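Local atomic coordinates of putative glucoamylase (Bacteroides fragilis NCTC 9343, PDB entry 3EU8), a protein that is probably a glycoside hydrolase of the glucoamylase type, related to helical six-hairpin enzymes, although its substrate is not established. Residues A[42-47]-A[61-66]; A[107-112]-A[133-138]; A[126-131]-A[186-191]. All coordinates share one frame; numbering follows the deposited sequence.

Contact 1: A[42-47]-A[61-66]; sequences GLARER and IVTSGG. With EDO (1,2-ethanediol), chain B; EDO (1,2-ethanediol), chain C.
Arg45 and Val62 face each other in a single backbone bridge with CA atoms 4.5 Å apart, and a hydrogen bond closes each side of it: Thr63 N donates to Ala44 O (3.1 Å), and Glu46 N donates to Ile61 O at 2.9 Å. On the apolar flank, Leu43 and Val62 cross at about a right angle, CB against CB at 3.8 Å. Ala44 is small enough for its CB to sit 3.7 Å from Gly66 O.

Glu46 supplies the polar side. Its CG stands anti to the backbone N (chi1 163°) and the chain then bends, carrying OE1 to 3.5 Å from Thr63 CB. A water links OE1 to Thr63 OG1, and OE1 also accepts from Trp112 NE1, so this buried oxygen has a donor from each. Glu46 CG itself lies over one face of the Arg47 guanidinium, toward its rim. Arg47 NH1 is held by Gly58 O and also reaches an ethanediol, probably from the crystallisation liquor, as does NH2. Thr63 suits the strand's end because its OG1 accepts a weak bond from Gly66 N (3.3 Å), while glycine at 66 leaves room for Thr63 CG2.

This is a strand-to-helix transition with a threonine N-cap: strand 61-63, which also pairs with strand 112-114, is fastened to the loop after helix 18-34 just where helix 64-79 starts.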
loop_
_atom_site.group_PDB
_atom_site.type_symbol
_atom_site.label_atom_id
_atom_site.label_comp_id
_atom_site.label_asym_id
_atom_site.label_seq_id
_atom_site.Cartn_x
_atom_site.Cartn_y
_atom_site.Cartn_z
ATOM N N GLY A 42 1.289 11.180 -15.568
ATOM C CA GLY A 42 0.875 11.706 -14.319
ATOM C C GLY A 42 0.885 10.701 -13.188
ATOM O O GLY A 42 0.484 11.035 -12.091
ATOM N N LEU A 43 1.331 9.451 -13.443
ATOM C CA LEU A 43 1.237 8.393 -12.425
ATOM C C LEU A 43 2.486 8.300 -11.596
ATOM O O LEU A 43 3.489 8.939 -11.911
ATOM C CB LEU A 43 0.954 7.027 -13.063
ATOM C CG LEU A 43 -0.512 6.612 -13.239
ATOM C CD1 LEU A 43 -1.239 7.555 -14.122
ATOM C CD2 LEU A 43 -0.574 5.144 -13.758
ATOM N N ALA A 44 2.424 7.478 -10.551
ATOM C CA ALA A 44 3.563 7.275 -9.636
ATOM C C ALA A 44 4.663 6.444 -10.297
ATOM O O ALA A 44 4.417 5.348 -10.803
ATOM C CB ALA A 44 3.124 6.570 -8.335
ATOM N N ARG A 45 5.891 6.964 -10.236
ATOM C CA ARG A 45 7.055 6.229 -10.697
ATOM C C ARG A 45 7.330 5.052 -9.756
ATOM O O ARG A 45 7.285 5.190 -8.544
ATOM C CB ARG A 45 8.290 7.147 -10.735
ATOM C CG ARG A 45 8.204 8.395 -11.652
ATOM C CD ARG A 45 9.458 9.203 -11.463
ATOM N NE ARG A 45 9.515 10.511 -12.133
ATOM C CZ ARG A 45 9.911 10.700 -13.388
ATOM N NH1 ARG A 45 10.244 9.671 -14.147
ATOM N NH2 ARG A 45 9.985 11.919 -13.895
ATOM N N GLU A 46 7.622 3.890 -10.323
ATOM C CA GLU A 46 7.944 2.701 -9.532
ATOM C C GLU A 46 9.123 3.049 -8.608
ATOM O O GLU A 46 9.106 2.723 -7.442
ATOM C CB GLU A 46 8.317 1.556 -10.476
ATOM C CG GLU A 46 9.061 0.374 -9.882
ATOM C CD GLU A 46 8.264 -0.361 -8.850
ATOM O OE1 GLU A 46 7.041 -0.143 -8.764
ATOM O OE2 GLU A 46 8.851 -1.159 -8.117
ATOM N N ARG A 47 10.135 3.717 -9.176
ATOM C CA ARG A 47 11.392 4.050 -8.475
ATOM C C ARG A 47 11.908 5.420 -8.922
ATOM O O ARG A 47 11.653 5.875 -10.061
ATOM C CB ARG A 47 12.433 2.992 -8.764
ATOM C CG ARG A 47 12.832 3.099 -10.180
ATOM C CD ARG A 47 13.541 1.980 -10.690
ATOM N NE ARG A 47 12.897 0.680 -10.687
ATOM C CZ ARG A 47 12.250 0.098 -11.692
ATOM N NH1 ARG A 47 11.945 0.718 -12.812
ATOM N NH2 ARG A 47 11.840 -1.137 -11.533
ATOM N N ILE A 61 9.006 4.062 -15.776
ATOM C CA ILE A 61 8.045 2.991 -15.462
ATOM C C ILE A 61 7.097 3.405 -14.316
ATOM O O ILE A 61 7.549 3.871 -13.268
ATOM C CB ILE A 61 8.775 1.670 -15.122
ATOM C CG1 ILE A 61 9.731 1.300 -16.274
ATOM C CG2 ILE A 61 7.780 0.515 -14.777
ATOM C CD1 ILE A 61 9.143 1.318 -17.695
ATOM N N VAL A 62 5.785 3.263 -14.543
ATOM C CA VAL A 62 4.802 3.690 -13.593
ATOM C C VAL A 62 4.100 2.431 -13.090
ATOM O O VAL A 62 3.933 1.458 -13.808
ATOM C CB VAL A 62 3.834 4.798 -14.136
ATOM C CG1 VAL A 62 4.585 6.180 -14.333
ATOM C CG2 VAL A 62 3.121 4.393 -15.456
ATOM N N THR A 63 3.707 2.473 -11.839
ATOM C CA THR A 63 3.130 1.320 -11.147
ATOM C C THR A 63 1.672 1.579 -10.881
ATOM O O THR A 63 1.300 2.658 -10.381
ATOM C CB THR A 63 3.863 1.028 -9.812
ATOM O OG1 THR A 63 3.121 0.053 -9.042
ATOM C CG2 THR A 63 4.022 2.275 -9.013
ATOM N N SER A 64 0.839 0.597 -11.201
ATOM C CA SER A 64 -0.607 0.705 -10.936
ATOM C C SER A 64 -0.961 0.790 -9.422
ATOM O O SER A 64 -1.645 1.721 -8.983
ATOM C CB SER A 64 -1.344 -0.454 -11.638
ATOM O OG SER A 64 -0.780 -1.724 -11.323
ATOM N N GLY A 65 -0.497 -0.172 -8.623
ATOM C CA GLY A 65 -0.764 -0.178 -7.197
ATOM C C GLY A 65 -0.192 1.034 -6.452
ATOM O O GLY A 65 -0.875 1.665 -5.612
ATOM N N GLY A 66 1.071 1.331 -6.749
ATOM C CA GLY A 66 1.741 2.482 -6.215
ATOM C C GLY A 66 1.041 3.760 -6.599
ATOM O O GLY A 66 1.066 4.708 -5.834
HETATM C C1 EDO B . 0.689 10.391 -8.948
HETATM O O1 EDO B . 0.158 11.458 -9.750
HETATM C C2 EDO B . -0.440 9.384 -8.760
HETATM O O2 EDO B . -0.054 8.320 -7.893
HETATM C C1 EDO C . 9.433 -2.408 -14.151
HETATM O O1 EDO C . 10.645 -1.641 -14.327
HETATM C C2 EDO C . 9.713 -3.866 -13.784
HETATM O O2 EDO C . 10.098 -3.972 -12.403
HETATM O O HOH W 1 5.104 -1.416 -7.567
HETATM O O HOH W 2 10.040 3.839 -12.211
#

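Contact 2: A[107-112]-A[133-138]; sequences GAYPHW and VETAFL
His111 reaches Glu134 because its CG stands anti to the backbone N (chi1 -170°), swinging the imidazole out towards the helix, while Glu134 folds at its second torsion (chi2 -70°) and lays its carboxylate over the ring. The two flat groups are stacked, their planes only 12° apart, with Glu134 CD 3.4 Å from His111 CD2. Glu134 CG adds a CH-pi contact, 3.9 Å from the centroid of the same ring. Although Glu134 OE2 comes within 3.3 Å of His111 NE2, it sits above the ring face, a poor angle for a hydrogen bond. Trp112 CZ2 lies over the opposite face, so the imidazole is sandwiched, and Glu134 OE1 takes a weak bond from Gly65 N.

At the next residue, Thr135 meets the loop backbone. Its OG1 accepts a nearly straight bond from Tyr109 N at 2.9 Å and is also hydrogen-bonded to Asp131 O one helical turn back. A threonine suits this spot: the hydroxyl serves two backbone groups while CG2 turns to the edge of the Tyr109 ring, 3.9 Å from CD1. Ala108 is small enough to bring its CB to 3.5 Å from Thr135 OG1.

Leu138 finishes the row, crossing Tyr109 at about a right angle with CD2 directly over the ring centre, 3.7 Å from the centroid. One methyl of the branched leucine thus lies over the aromatic face in a CH-pi contact.

Glu134, Thr135 and Leu138, at i, i+1 and i+4, lie on the side of helix 132-149 that packs against the loop joining helix 85-101 to strand 112-114.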
loop_
_atom_site.group_PDB
_atom_site.type_symbol
_atom_site.label_atom_id
_atom_site.label_comp_id
_atom_site.label_asym_id
_atom_site.label_seq_id
_atom_site.Cartn_x
_atom_site.Cartn_y
_atom_site.Cartn_z
ATOM N N GLY A 107 -10.269 -5.629 -18.114
ATOM C CA GLY A 107 -10.550 -4.481 -17.253
ATOM C C GLY A 107 -9.648 -4.345 -16.035
ATOM O O GLY A 107 -9.824 -3.411 -15.278
ATOM N N ALA A 108 -8.716 -5.286 -15.831
ATOM C CA ALA A 108 -7.695 -5.164 -14.800
ATOM C C ALA A 108 -6.497 -4.457 -15.414
ATOM O O ALA A 108 -6.390 -4.344 -16.626
ATOM C CB ALA A 108 -7.329 -6.541 -14.208
ATOM N N TYR A 109 -5.603 -3.970 -14.569
ATOM C CA TYR A 109 -4.429 -3.240 -14.995
ATOM C C TYR A 109 -3.196 -4.121 -14.793
ATOM O O TYR A 109 -3.184 -4.997 -13.921
ATOM C CB TYR A 109 -4.315 -1.919 -14.185
ATOM C CG TYR A 109 -5.557 -1.063 -14.318
ATOM C CD1 TYR A 109 -6.665 -1.312 -13.524
ATOM C CD2 TYR A 109 -5.651 -0.066 -15.273
ATOM C CE1 TYR A 109 -7.821 -0.572 -13.649
ATOM C CE2 TYR A 109 -6.821 0.698 -15.400
ATOM C CZ TYR A 109 -7.890 0.426 -14.578
ATOM O OH TYR A 109 -9.047 1.121 -14.674
ATOM N N PRO A 110 -2.157 -3.890 -15.597
ATOM C CA PRO A 110 -0.887 -4.531 -15.347
ATOM C C PRO A 110 -0.192 -3.941 -14.120
ATOM O O PRO A 110 -0.551 -2.868 -13.674
ATOM C CB PRO A 110 -0.081 -4.175 -16.590
ATOM C CG PRO A 110 -0.670 -2.823 -17.033
ATOM C CD PRO A 110 -2.104 -2.987 -16.780
ATOM N N HIS A 111 0.797 -4.643 -13.588
ATOM C CA HIS A 111 1.631 -4.079 -12.524
ATOM C C HIS A 111 2.311 -2.785 -12.992
ATOM O O HIS A 111 2.195 -1.737 -12.327
ATOM C CB HIS A 111 2.646 -5.114 -12.059
ATOM C CG HIS A 111 3.395 -4.739 -10.810
ATOM N ND1 HIS A 111 4.103 -5.667 -10.077
ATOM C CD2 HIS A 111 3.498 -3.564 -10.130
ATOM C CE1 HIS A 111 4.644 -5.076 -9.026
ATOM N NE2 HIS A 111 4.297 -3.799 -9.033
ATOM N N TRP A 112 2.952 -2.835 -14.157
ATOM C CA TRP A 112 3.702 -1.700 -14.691
ATOM C C TRP A 112 3.326 -1.346 -16.104
ATOM O O TRP A 112 2.946 -2.223 -16.903
ATOM C CB TRP A 112 5.221 -1.996 -14.671
ATOM C CG TRP A 112 5.788 -2.211 -13.282
ATOM C CD1 TRP A 112 5.939 -1.271 -12.324
ATOM C CD2 TRP A 112 6.271 -3.436 -12.716
ATOM N NE1 TRP A 112 6.486 -1.813 -11.210
ATOM C CE2 TRP A 112 6.704 -3.143 -11.409
ATOM C CE3 TRP A 112 6.361 -4.762 -13.174
ATOM C CZ2 TRP A 112 7.229 -4.136 -10.528
ATOM C CZ3 TRP A 112 6.872 -5.769 -12.278
ATOM C CH2 TRP A 112 7.305 -5.441 -10.990
ATOM N N VAL A 133 -4.023 -8.026 -7.998
ATOM C CA VAL A 133 -3.599 -7.499 -6.697
ATOM C C VAL A 133 -3.298 -6.001 -6.857
ATOM O O VAL A 133 -3.831 -5.166 -6.156
ATOM C CB VAL A 133 -2.378 -8.253 -6.142
ATOM C CG1 VAL A 133 -1.779 -7.546 -4.890
ATOM C CG2 VAL A 133 -2.741 -9.705 -5.876
ATOM N N GLU A 134 -2.486 -5.671 -7.839
ATOM C CA GLU A 134 -2.190 -4.294 -8.136
ATOM C C GLU A 134 -3.426 -3.498 -8.485
ATOM O O GLU A 134 -3.530 -2.327 -8.112
ATOM C CB GLU A 134 -1.168 -4.234 -9.274
ATOM C CG GLU A 134 0.186 -4.785 -8.867
ATOM C CD GLU A 134 0.933 -3.910 -7.888
ATOM O OE1 GLU A 134 0.793 -2.661 -7.931
ATOM O OE2 GLU A 134 1.714 -4.470 -7.095
ATOM N N THR A 135 -4.322 -4.113 -9.272
ATOM C CA THR A 135 -5.625 -3.514 -9.690
ATOM C C THR A 135 -6.448 -3.121 -8.508
ATOM O O THR A 135 -6.989 -1.976 -8.459
ATOM C CB THR A 135 -6.415 -4.497 -10.557
ATOM O OG1 THR A 135 -5.660 -4.697 -11.744
ATOM C CG2 THR A 135 -7.812 -4.009 -10.910
ATOM N N ALA A 136 -6.497 -4.052 -7.552
ATOM C CA ALA A 136 -7.130 -3.828 -6.263
ATOM C C ALA A 136 -6.520 -2.666 -5.495
ATOM O O ALA A 136 -7.260 -1.846 -4.985
ATOM C CB ALA A 136 -7.163 -5.108 -5.443
ATOM N N PHE A 137 -5.184 -2.520 -5.478
ATOM C CA PHE A 137 -4.581 -1.324 -4.812
ATOM C C PHE A 137 -4.893 -0.038 -5.540
ATOM O O PHE A 137 -5.174 0.992 -4.901
ATOM C CB PHE A 137 -3.086 -1.468 -4.547
ATOM C CG PHE A 137 -2.743 -2.643 -3.643
ATOM C CD1 PHE A 137 -3.503 -2.915 -2.498
ATOM C CD2 PHE A 137 -1.651 -3.440 -3.913
ATOM C CE1 PHE A 137 -3.183 -3.968 -1.705
ATOM C CE2 PHE A 137 -1.331 -4.493 -3.114
ATOM C CZ PHE A 137 -2.089 -4.760 -2.009
ATOM N N LEU A 138 -4.891 -0.087 -6.874
ATOM C CA LEU A 138 -5.295 1.086 -7.653
ATOM C C LEU A 138 -6.745 1.488 -7.353
ATOM O O LEU A 138 -7.048 2.642 -7.165
ATOM C CB LEU A 138 -5.107 0.809 -9.153
ATOM C CG LEU A 138 -5.448 1.903 -10.167
ATOM C CD1 LEU A 138 -4.705 3.217 -9.890
ATOM C CD2 LEU A 138 -5.122 1.373 -11.597
#

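Contact 3: A[126-131]-A[186-191]; sequences KDNGGD and HWSPEY
Gly129 and Gly130 form the tight part of this contact, lying directly against Trp187 and Ser188. Gly130 N donates to Trp187 O at 2.8 Å, and the weaker return bond, Trp187 N to Gly130 O (3.3 Å), completes an antiparallel hydrogen-bonded pair. Gly129 fits because a CB would run into Trp187 O, which its CA already approaches to 3.3 Å.

Next to it, Ser188 OG donates to a lone pair of Asn128 OD1, in the carbonyl plane, at a short 2.5 Å, and accepts a nearly straight bond from Tyr191 N at 2.9 Å, making an ST motif. A serine hydroxyl can donate and accept at once, as this place needs. Asn128 ND2 goes on to Glu190 OE1 by a weak bond, here at the exposed side.

There the grip is looser. The extended Lys126 chain lies across one face of the Tyr191 ring, its CG 3.7 Å from the centroid in a CH-pi contact, with Glu190 CG over the opposite face; Lys126 NZ pairs with Glu194 in a salt bridge. Asp127 OD1 also comes to 3.5 Å from His186 CD2, carboxylate and ring steeply inclined.

Strands 130-131 and 186-187 thus make a two-stranded sheet, and Asp131, ending the first, N-caps helix 132-149 through Glu134 N.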
loop_
_atom_site.group_PDB
_atom_site.type_symbol
_atom_site.label_atom_id
_atom_site.label_comp_id
_atom_site.label_asym_id
_atom_site.label_seq_id
_atom_site.Cartn_x
_atom_site.Cartn_y
_atom_site.Cartn_z
ATOM N N LYS A 126 6.460 -14.011 -18.550
ATOM C CA LYS A 126 5.045 -14.401 -18.576
ATOM C C LYS A 126 4.086 -13.433 -17.844
ATOM O O LYS A 126 2.866 -13.548 -17.993
ATOM C CB LYS A 126 4.877 -15.837 -18.066
ATOM C CG LYS A 126 5.579 -16.866 -18.948
ATOM C CD LYS A 126 5.144 -18.289 -18.662
ATOM C CE LYS A 126 5.954 -19.311 -19.479
ATOM N NZ LYS A 126 5.540 -20.711 -19.149
ATOM N N ASP A 127 4.636 -12.495 -17.075
ATOM C CA ASP A 127 3.836 -11.519 -16.348
ATOM C C ASP A 127 3.754 -10.253 -17.185
ATOM O O ASP A 127 4.379 -9.260 -16.871
ATOM C CB ASP A 127 4.405 -11.262 -14.946
ATOM C CG ASP A 127 3.472 -10.427 -14.066
ATOM O OD1 ASP A 127 2.333 -10.132 -14.499
ATOM O OD2 ASP A 127 3.891 -10.044 -12.942
ATOM N N ASN A 128 2.969 -10.333 -18.267
ATOM C CA ASN A 128 2.816 -9.251 -19.209
ATOM C C ASN A 128 1.364 -8.871 -19.417
ATOM O O ASN A 128 1.057 -8.235 -20.403
ATOM C CB ASN A 128 3.484 -9.598 -20.561
ATOM C CG ASN A 128 2.842 -10.806 -21.265
ATOM O OD1 ASN A 128 1.964 -11.477 -20.730
ATOM N ND2 ASN A 128 3.294 -11.076 -22.471
ATOM N N GLY A 129 0.482 -9.273 -18.498
ATOM C CA GLY A 129 -0.933 -8.951 -18.606
ATOM C C GLY A 129 -1.478 -8.307 -17.334
ATOM O O GLY A 129 -0.807 -7.476 -16.675
ATOM N N GLY A 130 -2.684 -8.715 -16.973
ATOM C CA GLY A 130 -3.356 -8.180 -15.789
ATOM C C GLY A 130 -2.694 -8.665 -14.521
ATOM O O GLY A 130 -2.158 -9.793 -14.479
ATOM N N ASP A 131 -2.661 -7.786 -13.522
ATOM C CA ASP A 131 -2.267 -8.135 -12.165
ATOM C C ASP A 131 -3.434 -7.646 -11.322
ATOM O O ASP A 131 -3.680 -6.449 -11.250
ATOM C CB ASP A 131 -0.916 -7.468 -11.828
ATOM C CG ASP A 131 -0.449 -7.730 -10.405
ATOM O OD1 ASP A 131 -1.283 -7.775 -9.463
ATOM O OD2 ASP A 131 0.777 -7.834 -10.215
ATOM N N HIS A 186 -2.753 -13.226 -11.683
ATOM C CA HIS A 186 -2.373 -12.802 -13.024
ATOM C C HIS A 186 -3.217 -13.470 -14.109
ATOM O O HIS A 186 -3.717 -14.576 -13.907
ATOM C CB HIS A 186 -0.907 -13.159 -13.368
ATOM C CG HIS A 186 0.082 -12.969 -12.261
ATOM N ND1 HIS A 186 0.459 -13.996 -11.415
ATOM C CD2 HIS A 186 0.832 -11.895 -11.910
ATOM C CE1 HIS A 186 1.376 -13.549 -10.571
ATOM N NE2 HIS A 186 1.602 -12.269 -10.833
ATOM N N TRP A 187 -3.324 -12.782 -15.251
ATOM C CA TRP A 187 -3.775 -13.347 -16.515
ATOM C C TRP A 187 -3.080 -12.629 -17.660
ATOM O O TRP A 187 -2.988 -11.409 -17.668
ATOM C CB TRP A 187 -5.286 -13.241 -16.695
ATOM C CG TRP A 187 -5.739 -13.731 -18.038
ATOM C CD1 TRP A 187 -5.900 -15.026 -18.421
ATOM C CD2 TRP A 187 -6.076 -12.927 -19.186
ATOM N NE1 TRP A 187 -6.304 -15.077 -19.742
ATOM C CE2 TRP A 187 -6.415 -13.809 -20.232
ATOM C CE3 TRP A 187 -6.096 -11.547 -19.433
ATOM C CZ2 TRP A 187 -6.799 -13.359 -21.507
ATOM C CZ3 TRP A 187 -6.476 -11.105 -20.694
ATOM C CH2 TRP A 187 -6.839 -12.009 -21.711
ATOM N N SER A 188 -2.612 -13.401 -18.636
ATOM C CA SER A 188 -1.972 -12.879 -19.863
ATOM C C SER A 188 -2.719 -13.280 -21.153
ATOM O O SER A 188 -3.124 -14.449 -21.317
ATOM C CB SER A 188 -0.529 -13.412 -19.924
ATOM O OG SER A 188 0.068 -13.105 -21.154
ATOM N N PRO A 189 -2.915 -12.325 -22.077
ATOM C CA PRO A 189 -3.460 -12.684 -23.407
ATOM C C PRO A 189 -2.605 -13.720 -24.128
ATOM O O PRO A 189 -3.135 -14.607 -24.783
ATOM C CB PRO A 189 -3.442 -11.374 -24.203
ATOM C CG PRO A 189 -3.106 -10.309 -23.245
ATOM C CD PRO A 189 -2.658 -10.883 -21.932
ATOM N N GLU A 190 -1.293 -13.609 -23.959
ATOM C CA GLU A 190 -0.312 -14.507 -24.577
ATOM C C GLU A 190 -0.111 -15.807 -23.798
ATOM O O GLU A 190 -0.114 -16.878 -24.367
ATOM C CB GLU A 190 1.040 -13.765 -24.715
ATOM C CG GLU A 190 2.236 -14.609 -25.167
ATOM C CD GLU A 190 3.401 -13.770 -25.738
ATOM O OE1 GLU A 190 3.540 -12.563 -25.392
ATOM O OE2 GLU A 190 4.168 -14.334 -26.556
ATOM N N TYR A 191 0.081 -15.707 -22.490
ATOM C CA TYR A 191 0.413 -16.873 -21.675
ATOM C C TYR A 191 -0.721 -17.399 -20.842
ATOM O O TYR A 191 -0.513 -18.338 -20.082
ATOM C CB TYR A 191 1.583 -16.556 -20.734
ATOM C CG TYR A 191 2.861 -16.211 -21.458
ATOM C CD1 TYR A 191 3.689 -17.209 -21.956
ATOM C CD2 TYR A 191 3.227 -14.894 -21.655
ATOM C CE1 TYR A 191 4.856 -16.896 -22.628
ATOM C CE2 TYR A 191 4.387 -14.569 -22.306
ATOM C CZ TYR A 191 5.197 -15.578 -22.800
ATOM O OH TYR A 191 6.350 -15.247 -23.462
#

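Contacts 1 and 2 are buried in the core, whereas contact 3 is only partly buried, its centre about 22 Å from the centre of the chain. Their chemistry differs accordingly: contact 1 has a single backbone bridge, contact 2 a carboxylate-imidazole stack and a methyl on a ring, and contact 3 a two-stranded sheet with glycines, a serine hydroxyl and charged or amide ends at the surface. Contacts 1 and 2 meet where Ser64 OG bonds to Pro110 O and Ser64 N to His111 O, joining the start of helix 64-79 to the loop leaving helix 85-101. Contacts 2 and 3 share the start of helix 132-149, where Asp131 N meets Tyr109 O; contacts 1 and 3 do not touch.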